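Local coordinates for invasion protein INVA (Salmonella enterica, PDB 2X49), which takes part in Salmonella invasion of the intestinal epithelium as an inner-membrane export apparatus protein of the type III secretion system, here represented by its C-terminal domain, at residues Leu185-Ser190 / Asp312-Ser317; Leu62-Arg67 / Val141-Gly146. All blocks are in the same frame, centred on the assembly; numbering follows the deposited sequence.

In the fold
Contact 1 lies near the middle of the domain, its centre about 5 Å from the centre of the chain, whereas contact 2 sits about 16 Å from it, toward the surface. The first joins the loop after helix 174-185 to edge strand 314-317 of the parallel sheet; the second sets the hairpin 58-63/66-72 of the mixed sheet against the loop between helices 125-139 and 147-158. Charged groups and water fill contact 1, while contact 2 has an aliphatic patch beside one amide-carboxylate bond. The two meet where Leu185 and Ser186 pack on Val141, with Leu185 CD1 to Val141 CG2 at 3.8 Å, although their centres are about 18 Å apart.

Contact 1: Leu185-Ser190 / Asp312-Ser317; sequences LSERVS and DLEVLS
Arg188 reaches Glu314 and the backbone of Asp312 from a Schellman motif that ends helix 174-185, meeting the start of edge strand 314-317 of the parallel sheet. Its positive phi of 71° marks the C-prime position of the motif, and its N bonds to Leu185 O.

Direct polar contacts converge on one nitrogen. Arg188 NH1 gives Asp312 O a bond of 3.0 Å, with the oxygen in the guanidinium plane but the donor above the carbonyl plane. The same NH1 forms a salt bridge to Glu314 OE2, also 3.0 Å; as a hydrogen bond it is weak, its N-H...O angle only 124°. The guanidinium and carboxylate planes stand 83° apart, so the two groups do not pair side by side.

Packing accompanies the charge. With CG anti to its carbonyl carbon, Glu314 sets CG over one guanidinium face near its rim, 3.4 Å from Arg188 NH1; the bend at chi2 then turns the carboxylate back to NH1. Phe230 of helix 223-231 touches both side chains.

Like charges also approach, Glu187 OE2 lying 4.4 Å from Glu314 OE1. Salt bridges from Arg299 to Glu187 and from Lys303 to Glu314 would probably ease the repulsion.

Three waters add bridges between the segments. One molecule joins Ser186 O to Glu314 OE2, and another bonds to Asp312 O and Glu314 N, with a weak bond from Arg188 NH2. A third sits between the two acidic groups, donating to Glu187 OE2 at 2.6 Å and Glu314 OE1 at 2.7 Å while accepting from Val315 N.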
loop_
_atom_site.group_PDB
_atom_site.type_symbol
_atom_site.label_atom_id
_atom_site.label_comp_id
_atom_site.label_asym_id
_atom_site.label_seq_id
_atom_site.Cartn_x
_atom_site.Cartn_y
_atom_site.Cartn_z
ATOM N N LEU A 185 -0.378 -2.634 -8.419
ATOM C CA LEU A 185 0.312 -1.505 -7.779
ATOM C C LEU A 185 -0.606 -0.775 -6.859
ATOM O O LEU A 185 -0.183 -0.305 -5.816
ATOM C CB LEU A 185 0.887 -0.553 -8.835
ATOM C CG LEU A 185 2.058 -1.068 -9.658
ATOM C CD1 LEU A 185 2.242 -0.337 -11.009
ATOM C CD2 LEU A 185 3.331 -0.955 -8.840
ATOM N N SER A 186 -1.900 -0.700 -7.221
ATOM C CA SER A 186 -2.855 0.130 -6.458
ATOM C C SER A 186 -3.107 -0.503 -5.106
ATOM O O SER A 186 -3.658 0.154 -4.209
ATOM C CB SER A 186 -4.210 0.365 -7.192
ATOM O OG SER A 186 -4.930 -0.843 -7.275
ATOM N N GLU A 187 -2.731 -1.765 -5.003
ATOM C CA GLU A 187 -2.867 -2.554 -3.747
ATOM C C GLU A 187 -1.490 -2.834 -3.101
ATOM O O GLU A 187 -1.299 -3.730 -2.251
ATOM C CB GLU A 187 -3.668 -3.851 -3.971
ATOM C CG GLU A 187 -5.179 -3.583 -4.213
ATOM C CD GLU A 187 -6.039 -4.849 -4.026
ATOM O OE1 GLU A 187 -6.572 -5.393 -5.039
ATOM O OE2 GLU A 187 -6.165 -5.363 -2.891
ATOM N N ARG A 188 -0.532 -2.046 -3.528
ATOM C CA ARG A 188 0.827 -2.011 -2.946
ATOM C C ARG A 188 1.674 -3.249 -3.258
ATOM O O ARG A 188 2.575 -3.674 -2.523
ATOM C CB ARG A 188 0.718 -1.727 -1.428
ATOM C CG ARG A 188 0.982 -0.295 -1.173
ATOM C CD ARG A 188 0.150 0.332 -0.048
ATOM N NE ARG A 188 0.615 -0.204 1.167
ATOM C CZ ARG A 188 -0.025 -0.189 2.322
ATOM N NH1 ARG A 188 -1.254 0.270 2.434
ATOM N NH2 ARG A 188 0.590 -0.708 3.365
ATOM N N VAL A 189 1.322 -3.886 -4.360
ATOM C CA VAL A 189 2.096 -5.043 -4.889
ATOM C C VAL A 189 3.080 -4.568 -5.951
ATOM O O VAL A 189 2.694 -3.836 -6.900
ATOM C CB VAL A 189 1.166 -6.104 -5.485
ATOM C CG1 VAL A 189 2.005 -7.235 -6.053
ATOM C CG2 VAL A 189 0.195 -6.556 -4.403
ATOM N N SER A 190 4.358 -4.885 -5.771
ATOM C CA SER A 190 5.389 -4.467 -6.707
ATOM C C SER A 190 5.282 -5.175 -8.041
ATOM O O SER A 190 4.903 -6.356 -8.092
ATOM C CB SER A 190 6.816 -4.754 -6.141
ATOM O OG SER A 190 7.846 -4.451 -7.029
ATOM N N ASP A 312 -5.841 2.731 3.459
ATOM C CA ASP A 312 -4.458 2.327 3.690
ATOM C C ASP A 312 -4.349 0.972 4.317
ATOM O O ASP A 312 -3.248 0.517 4.617
ATOM C CB ASP A 312 -3.764 3.375 4.579
ATOM C CG ASP A 312 -3.693 4.739 3.901
ATOM O OD1 ASP A 312 -3.633 4.808 2.649
ATOM O OD2 ASP A 312 -3.713 5.745 4.617
ATOM N N LEU A 313 -5.487 0.309 4.439
ATOM C CA LEU A 313 -5.499 -1.066 5.035
ATOM C C LEU A 313 -5.573 -2.134 3.956
ATOM O O LEU A 313 -6.638 -2.398 3.408
ATOM C CB LEU A 313 -6.666 -1.223 6.035
ATOM C CG LEU A 313 -6.781 -2.527 6.807
ATOM C CD1 LEU A 313 -5.464 -2.898 7.505
ATOM C CD2 LEU A 313 -7.906 -2.367 7.834
ATOM N N GLU A 314 -4.443 -2.742 3.660
ATOM C CA GLU A 314 -4.443 -3.799 2.610
ATOM C C GLU A 314 -4.977 -5.118 3.201
ATOM O O GLU A 314 -5.039 -5.362 4.417
ATOM C CB GLU A 314 -3.121 -3.969 1.934
ATOM C CG GLU A 314 -2.522 -2.687 1.352
ATOM C CD GLU A 314 -3.409 -1.847 0.434
ATOM O OE1 GLU A 314 -4.356 -2.391 -0.192
ATOM O OE2 GLU A 314 -3.142 -0.617 0.313
ATOM N N VAL A 315 -5.482 -5.900 2.251
ATOM C CA VAL A 315 -6.159 -7.171 2.550
ATOM C C VAL A 315 -5.452 -8.281 1.784
ATOM O O VAL A 315 -5.386 -8.256 0.581
ATOM C CB VAL A 315 -7.672 -7.125 2.188
ATOM C CG1 VAL A 315 -8.341 -8.399 2.686
ATOM C CG2 VAL A 315 -8.401 -5.821 2.737
ATOM N N LEU A 316 -4.909 -9.225 2.548
ATOM C CA LEU A 316 -4.216 -10.433 2.004
ATOM C C LEU A 316 -5.003 -11.691 2.282
ATOM O O LEU A 316 -5.683 -11.810 3.292
ATOM C CB LEU A 316 -2.800 -10.587 2.590
ATOM C CG LEU A 316 -1.797 -9.416 2.440
ATOM C CD1 LEU A 316 -0.364 -9.794 2.844
ATOM C CD2 LEU A 316 -1.796 -8.826 1.053
ATOM N N SER A 317 -4.868 -12.650 1.363
ATOM C CA SER A 317 -5.451 -13.950 1.593
ATOM C C SER A 317 -4.490 -14.859 2.370
ATOM O O SER A 317 -3.284 -14.659 2.391
ATOM C CB SER A 317 -5.865 -14.582 0.292
ATOM O OG SER A 317 -4.709 -14.967 -0.423
HETATM O O HOH W 1 -3.673 0.964 -1.718
HETATM O O HOH W 2 -5.048 -4.953 -0.555
HETATM O O HOH W 3 -1.923 -1.960 4.963
#

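Contact 2: Leu62-Arg67 / Val141-Gly146; sequences LINEIR and VNEYFG
Ile63 and Asn64, at the type I' turn of the beta hairpin formed by strands 58-63 and 66-72, meet Glu143 in the loop before helix 147-158, burying 128 Å² between the segments in all. Reciprocal backbone bonds between Ile63 and Ile66 close the turn, while a bond from Tyr144 N to Val141 O bends the chain at Val141-Tyr144 in the facing loop.

The packed side is aliphatic. Ile63 CG2 sits 3.8 Å from Glu143 CG and equally near its CB, and chi1 of -55° places this methyl anti to the backbone N of Ile63. Buried Ile63 also touches Leu10 within its own sheet and, across the interface, Asn140 just after helix 125-139.

The looser side, nearer solvent, rests on one polar link. Asn64 is exposed and Glu143 partly so. Glu143 bends at chi2, turning its carboxylate toward the Asn64 amide, whose plane lies 70° from its own. The acceptor lies near the amide plane, yet the donor stands well above the carboxylate plane; the N-H...O angle is 153°, but the hydrogen bond's 2.6 Å separation of Asn64 ND2 from Glu143 OE1 is unusually short and should be read with caution.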
loop_
_atom_site.group_PDB
_atom_site.type_symbol
_atom_site.label_atom_id
_atom_site.label_comp_id
_atom_site.label_asym_id
_atom_site.label_seq_id
_atom_site.Cartn_x
_atom_site.Cartn_y
_atom_site.Cartn_z
ATOM N N LEU A 62 0.559 17.060 -3.069
ATOM C CA LEU A 62 -0.339 17.438 -4.161
ATOM C C LEU A 62 -0.054 16.572 -5.382
ATOM O O LEU A 62 1.074 16.350 -5.823
ATOM C CB LEU A 62 -0.177 18.895 -4.608
ATOM C CG LEU A 62 -0.148 19.963 -3.559
ATOM C CD1 LEU A 62 -0.084 21.337 -4.268
ATOM C CD2 LEU A 62 -1.340 19.810 -2.624
ATOM N N ILE A 63 -1.147 16.040 -5.892
ATOM C CA ILE A 63 -1.163 15.357 -7.180
ATOM C C ILE A 63 -2.113 16.138 -8.084
ATOM O O ILE A 63 -3.256 16.467 -7.745
ATOM C CB ILE A 63 -1.585 13.848 -7.043
ATOM C CG1 ILE A 63 -0.709 13.100 -6.043
ATOM C CG2 ILE A 63 -1.624 13.161 -8.461
ATOM C CD1 ILE A 63 -1.178 11.601 -5.747
ATOM N N ASN A 64 -1.601 16.528 -9.228
ATOM C CA ASN A 64 -2.356 17.373 -10.150
ATOM C C ASN A 64 -2.684 18.699 -9.528
ATOM O O ASN A 64 -3.731 19.319 -9.772
ATOM C CB ASN A 64 -3.681 16.714 -10.553
ATOM C CG ASN A 64 -3.484 15.462 -11.341
ATOM O OD1 ASN A 64 -2.683 15.424 -12.296
ATOM N ND2 ASN A 64 -4.245 14.413 -10.987
ATOM N N GLU A 65 -1.768 19.109 -8.674
ATOM C CA GLU A 65 -1.853 20.409 -7.991
ATOM C C GLU A 65 -3.021 20.456 -7.006
ATOM O O GLU A 65 -3.406 21.504 -6.486
ATOM C CB GLU A 65 -1.937 21.585 -8.981
ATOM C CG GLU A 65 -0.558 22.133 -9.322
ATOM C CD GLU A 65 -0.588 23.300 -10.327
ATOM O OE1 GLU A 65 -1.446 24.220 -10.215
ATOM O OE2 GLU A 65 0.255 23.290 -11.256
ATOM N N ILE A 66 -3.580 19.276 -6.773
ATOM C CA ILE A 66 -4.672 19.136 -5.791
ATOM C C ILE A 66 -4.191 18.455 -4.519
ATOM O O ILE A 66 -3.475 17.515 -4.589
ATOM C CB ILE A 66 -5.820 18.325 -6.415
ATOM C CG1 ILE A 66 -6.347 19.049 -7.667
ATOM C CG2 ILE A 66 -6.944 18.120 -5.427
ATOM C CD1 ILE A 66 -7.368 18.243 -8.457
ATOM N N ARG A 67 -4.547 18.984 -3.365
ATOM C CA ARG A 67 -4.142 18.368 -2.093
ATOM C C ARG A 67 -4.749 16.991 -2.007
ATOM O O ARG A 67 -5.954 16.820 -2.159
ATOM C CB ARG A 67 -4.608 19.204 -0.899
ATOM C CG ARG A 67 -3.861 20.504 -0.747
ATOM C CD ARG A 67 -4.621 21.495 0.126
ATOM N NE ARG A 67 -3.719 22.156 1.058
ATOM C CZ ARG A 67 -2.881 23.136 0.736
ATOM N NH1 ARG A 67 -2.813 23.587 -0.516
ATOM N NH2 ARG A 67 -2.108 23.664 1.677
ATOM N N VAL A 141 -1.719 5.270 -8.307
ATOM C CA VAL A 141 -0.887 4.834 -9.441
ATOM C C VAL A 141 -1.427 5.276 -10.823
ATOM O O VAL A 141 -0.648 5.618 -11.724
ATOM C CB VAL A 141 -0.655 3.301 -9.436
ATOM C CG1 VAL A 141 -1.943 2.536 -9.521
ATOM C CG2 VAL A 141 0.276 2.926 -10.595
ATOM N N ASN A 142 -2.737 5.320 -10.950
ATOM C CA ASN A 142 -3.343 5.634 -12.254
ATOM C C ASN A 142 -3.052 7.076 -12.715
ATOM O O ASN A 142 -3.268 7.447 -13.866
ATOM C CB ASN A 142 -4.858 5.329 -12.286
ATOM C CG ASN A 142 -5.181 3.818 -12.263
ATOM O OD1 ASN A 142 -4.480 3.054 -11.432
ATOM N ND2 ASN A 142 -6.119 3.368 -12.942
ATOM N N GLU A 143 -2.557 7.880 -11.777
ATOM C CA GLU A 143 -2.262 9.297 -12.054
ATOM C C GLU A 143 -1.006 9.469 -12.863
ATOM O O GLU A 143 -0.863 10.496 -13.548
ATOM C CB GLU A 143 -2.181 10.166 -10.764
ATOM C CG GLU A 143 -3.512 10.281 -9.994
ATOM C CD GLU A 143 -4.544 11.176 -10.673
ATOM O OE1 GLU A 143 -4.204 11.921 -11.628
ATOM O OE2 GLU A 143 -5.711 11.147 -10.216
ATOM N N TYR A 144 -0.133 8.471 -12.805
ATOM C CA TYR A 144 1.242 8.555 -13.416
ATOM C C TYR A 144 1.748 7.313 -14.145
ATOM O O TYR A 144 2.895 7.214 -14.558
ATOM C CB TYR A 144 2.298 9.032 -12.366
ATOM C CG TYR A 144 2.418 8.123 -11.204
ATOM C CD1 TYR A 144 3.173 6.954 -11.281
ATOM C CD2 TYR A 144 1.681 8.332 -10.056
ATOM C CE1 TYR A 144 3.214 6.060 -10.251
ATOM C CE2 TYR A 144 1.734 7.488 -9.021
ATOM C CZ TYR A 144 2.476 6.328 -9.103
ATOM O OH TYR A 144 2.483 5.400 -8.107
ATOM N N PHE A 145 0.874 6.339 -14.282
ATOM C CA PHE A 145 1.226 5.032 -14.932
ATOM C C PHE A 145 0.094 4.510 -15.804
ATOM O O PHE A 145 -1.050 4.413 -15.363
ATOM C CB PHE A 145 1.546 3.991 -13.847
ATOM C CG PHE A 145 1.942 2.655 -14.387
ATOM C CD1 PHE A 145 3.265 2.367 -14.669
ATOM C CD2 PHE A 145 0.967 1.678 -14.640
ATOM C CE1 PHE A 145 3.612 1.104 -15.196
ATOM C CE2 PHE A 145 1.324 0.451 -15.192
ATOM C CZ PHE A 145 2.633 0.175 -15.472
ATOM N N GLY A 146 0.463 4.140 -17.021
ATOM C CA GLY A 146 -0.485 3.588 -18.040
ATOM C C GLY A 146 0.127 2.757 -19.137
ATOM O O GLY A 146 1.146 2.120 -18.978
#